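Local coordinates for protein dephospho-CoA kinase (Campylobacter jejuni subsp. jejuni serotype O:2, PDB 4ZO4) that probably catalyses the last step of coenzyme A biosynthesis, the ATP-dependent phosphorylation of the 3'-hydroxyl of dephospho-CoA, at residues S19-I24 and K132-Y137. Sequence-based numbering, arbitrary orientation.
Sequences STFIEI and KVIVIY
Phe21 reaches from helix 15-27 to two isoleucines on one face of strand 132-136, and the contact between 19-24 and 132-137 rests on these three buried side chains. Phe21 CG stands anti to the backbone N (chi1 -179°), which carries the ring off the helix and along the sheet, from Ile136 at its root to Ile134 at its far end. At the root, the terminal methyl of Ile136 sits against the methylene and the first ring carbon of the phenylalanine, with Ile136 CD1 3.5 Å from Phe21 CB and 4.1 Å from Phe21 CG. At the far end the ring carbon CZ of Phe21 lies 3.9 Å from Ile134 CD1, and here the two side chains cross at about a right angle. Both isoleucines extend CG1 anti to their own carbonyl carbon, and a nearly straight outer chain in Ile134 (chi2 176°) brings its delta methyl to the ring. Being two residues apart on the strand, they project from the same side of the sheet, whereas the intervening Val135 faces the opposite way. Phe115 meets the Phe21 ring edge-to-face, and Val10, Ile179 and helix 185-200, through Cys192 and Ile196, add further apolar contacts. Ser19 and Thr20, just before Phe21, belong to the predicted ATP site, in a segment consistent with the Walker A motif of P-loop kinases. No hydrogen bond joins the two segments; the contact is wholly apolar, so helix 15-27, which carries the end of the probable P-loop, is held against the central parallel sheet here by burial of hydrocarbon rather than by directional bonds.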
ATOM      1  N   SER A  19     -14.649  19.992  16.331  1.00 79.20           N
ATOM      2  CA  SER A  19     -14.190  21.182  17.055  1.00 75.66           C
ATOM      3  C   SER A  19     -15.331  21.835  17.823  1.00 80.08           C
ATOM      4  O   SER A  19     -15.122  22.446  18.877  1.00 81.07           O
ATOM      5  CB  SER A  19     -13.611  22.189  16.086  1.00 77.04           C
ATOM      6  OG  SER A  19     -14.575  22.490  15.097  1.00 86.03           O
ATOM      7  N   THR A  20     -16.532  21.733  17.269  1.00 76.00           N
ATOM      8  CA  THR A  20     -17.722  22.200  17.949  1.00 76.10           C
ATOM      9  C   THR A  20     -18.014  21.343  19.186  1.00 75.99           C
ATOM     10  O   THR A  20     -18.238  21.893  20.268  1.00 84.06           O
ATOM     11  CB  THR A  20     -18.931  22.192  17.006  1.00 76.50           C
ATOM     12  OG1 THR A  20     -18.841  23.296  16.094  1.00 70.81           O
ATOM     13  CG2 THR A  20     -20.232  22.277  17.802  1.00 77.70           C
ATOM     14  N   PHE A  21     -18.000  20.014  19.044  1.00 71.21           N
ATOM     15  CA  PHE A  21     -18.194  19.129  20.196  1.00 72.02           C
ATOM     16  C   PHE A  21     -17.169  19.402  21.271  1.00 72.58           C
ATOM     17  O   PHE A  21     -17.432  19.176  22.452  1.00 74.25           O
ATOM     18  CB  PHE A  21     -18.091  17.669  19.827  1.00 74.28           C
ATOM     19  CG  PHE A  21     -18.315  16.744  20.988  1.00 74.24           C
ATOM     20  CD1 PHE A  21     -19.517  16.088  21.141  1.00 77.22           C
ATOM     21  CD2 PHE A  21     -17.324  16.527  21.923  1.00 74.85           C
ATOM     22  CE1 PHE A  21     -19.732  15.246  22.218  1.00 75.18           C
ATOM     23  CE2 PHE A  21     -17.525  15.679  22.994  1.00 71.02           C
ATOM     24  CZ  PHE A  21     -18.728  15.033  23.138  1.00 72.34           C
ATOM     25  N   ILE A  22     -16.003  19.883  20.859  1.00 76.09           N
ATOM     26  CA  ILE A  22     -14.933  20.264  21.804  1.00 77.97           C
ATOM     27  C   ILE A  22     -15.107  21.664  22.396  1.00 84.03           C
ATOM     28  O   ILE A  22     -14.840  21.874  23.584  1.00 85.26           O
ATOM     29  CB  ILE A  22     -13.551  20.117  21.139  1.00 78.41           C
ATOM     30  CG1 ILE A  22     -13.242  18.614  20.942  1.00 74.11           C
ATOM     31  CG2 ILE A  22     -12.462  20.827  21.945  1.00 82.22           C
ATOM     32  CD1 ILE A  22     -13.029  17.834  22.227  1.00 70.87           C
ATOM     33  N   GLU A  23     -15.564  22.616  21.584  1.00 89.26           N
ATOM     34  CA  GLU A  23     -15.868  23.945  22.088  1.00 94.30           C
ATOM     35  C   GLU A  23     -16.925  23.850  23.190  1.00 92.56           C
ATOM     36  O   GLU A  23     -16.800  24.469  24.243  1.00 98.85           O
ATOM     37  CB  GLU A  23     -16.354  24.854  20.963  1.00101.08           C
ATOM     38  CG  GLU A  23     -16.996  26.139  21.459  1.00110.30           C
ATOM     39  CD  GLU A  23     -16.137  26.844  22.503  1.00120.23           C
ATOM     40  OE1 GLU A  23     -15.006  27.258  22.160  1.00128.01           O
ATOM     41  OE2 GLU A  23     -16.585  26.981  23.667  1.00119.99           O
ATOM     42  N   ILE A  24     -17.952  23.055  22.938  1.00 88.16           N
ATOM     43  CA  ILE A  24     -19.023  22.818  23.903  1.00 86.13           C
ATOM     44  C   ILE A  24     -18.546  22.006  25.128  1.00 90.77           C
ATOM     45  O   ILE A  24     -18.941  22.281  26.250  1.00 88.47           O
ATOM     46  CB  ILE A  24     -20.226  22.145  23.188  1.00 82.02           C
ATOM     47  CG1 ILE A  24     -20.871  23.158  22.214  1.00 80.11           C
ATOM     48  CG2 ILE A  24     -21.236  21.599  24.186  1.00 79.50           C
ATOM     49  CD1 ILE A  24     -21.613  22.553  21.032  1.00 76.36           C
ATOM     50  N   LYS A 132     -13.492   4.940  25.048  1.00 85.16           N
ATOM     51  CA  LYS A 132     -14.671   4.974  24.180  1.00 86.29           C
ATOM     52  C   LYS A 132     -14.604   6.022  23.046  1.00 80.53           C
ATOM     53  O   LYS A 132     -14.090   7.155  23.203  1.00 71.56           O
ATOM     54  CB  LYS A 132     -15.940   5.185  25.018  1.00 89.25           C
ATOM     55  CG  LYS A 132     -16.642   3.881  25.345  1.00 94.34           C
ATOM     56  CD  LYS A 132     -17.042   3.780  26.798  1.00102.81           C
ATOM     57  CE  LYS A 132     -17.473   2.364  27.142  1.00107.02           C
ATOM     58  NZ  LYS A 132     -17.231   2.103  28.589  1.00111.95           N
ATOM     59  N   VAL A 133     -15.179   5.642  21.916  1.00 69.97           N
ATOM     60  CA  VAL A 133     -15.020   6.408  20.716  1.00 69.61           C
ATOM     61  C   VAL A 133     -16.330   7.067  20.330  1.00 67.58           C
ATOM     62  O   VAL A 133     -17.352   6.387  20.149  1.00 68.72           O
ATOM     63  CB  VAL A 133     -14.559   5.491  19.578  1.00 68.97           C
ATOM     64  CG1 VAL A 133     -13.984   6.302  18.431  1.00 68.68           C
ATOM     65  CG2 VAL A 133     -13.534   4.534  20.112  1.00 71.51           C
ATOM     66  N   ILE A 134     -16.268   8.383  20.155  1.00 66.05           N
ATOM     67  CA  ILE A 134     -17.427   9.219  19.822  1.00 67.72           C
ATOM     68  C   ILE A 134     -17.242   9.735  18.404  1.00 65.44           C
ATOM     69  O   ILE A 134     -16.355  10.557  18.131  1.00 59.85           O
ATOM     70  CB  ILE A 134     -17.515  10.466  20.755  1.00 71.92           C
ATOM     71  CG1 ILE A 134     -17.844  10.063  22.192  1.00 74.87           C
ATOM     72  CG2 ILE A 134     -18.557  11.489  20.262  1.00 75.55           C
ATOM     73  CD1 ILE A 134     -17.847  11.241  23.155  1.00 74.28           C
ATOM     74  N   VAL A 135     -18.067   9.262  17.493  1.00 65.21           N
ATOM     75  CA  VAL A 135     -17.951   9.727  16.138  1.00 66.76           C
ATOM     76  C   VAL A 135     -19.104  10.660  15.825  1.00 63.99           C
ATOM     77  O   VAL A 135     -20.280  10.288  15.968  1.00 64.29           O
ATOM     78  CB  VAL A 135     -17.937   8.568  15.125  1.00 71.37           C
ATOM     79  CG1 VAL A 135     -17.744   9.128  13.718  1.00 71.81           C
ATOM     80  CG2 VAL A 135     -16.833   7.574  15.454  1.00 72.30           C
ATOM     81  N   ILE A 136     -18.756  11.857  15.384  1.00 59.67           N
ATOM     82  CA  ILE A 136     -19.722  12.766  14.834  1.00 65.57           C
ATOM     83  C   ILE A 136     -19.783  12.569  13.332  1.00 70.15           C
ATOM     84  O   ILE A 136     -18.831  12.870  12.603  1.00 73.79           O
ATOM     85  CB  ILE A 136     -19.379  14.215  15.151  1.00 66.01           C
ATOM     86  CG1 ILE A 136     -19.250  14.368  16.668  1.00 69.02           C
ATOM     87  CG2 ILE A 136     -20.487  15.101  14.621  1.00 65.46           C
ATOM     88  CD1 ILE A 136     -18.446  15.560  17.104  1.00 76.99           C
ATOM     89  N   TYR A 137     -20.935  12.075  12.904  1.00 72.36           N
ATOM     90  CA  TYR A 137     -21.165  11.580  11.577  1.00 76.42           C
ATOM     91  C   TYR A 137     -22.151  12.479  10.826  1.00 84.19           C
ATOM     92  O   TYR A 137     -23.201  12.851  11.370  1.00 92.46           O
ATOM     93  CB  TYR A 137     -21.769  10.190  11.697  1.00 73.32           C
ATOM     94  CG  TYR A 137     -22.033   9.491  10.396  1.00 75.20           C
ATOM     95  CD1 TYR A 137     -21.105   9.550   9.344  1.00 75.95           C
ATOM     96  CD2 TYR A 137     -23.172   8.714  10.228  1.00 76.52           C
ATOM     97  CE1 TYR A 137     -21.326   8.872   8.167  1.00 74.34           C
ATOM     98  CE2 TYR A 137     -23.403   8.026   9.047  1.00 78.09           C
ATOM     99  CZ  TYR A 137     -22.468   8.112   8.025  1.00 81.34           C
ATOM    100  OH  TYR A 137     -22.676   7.453   6.836  1.00 92.70           O
TER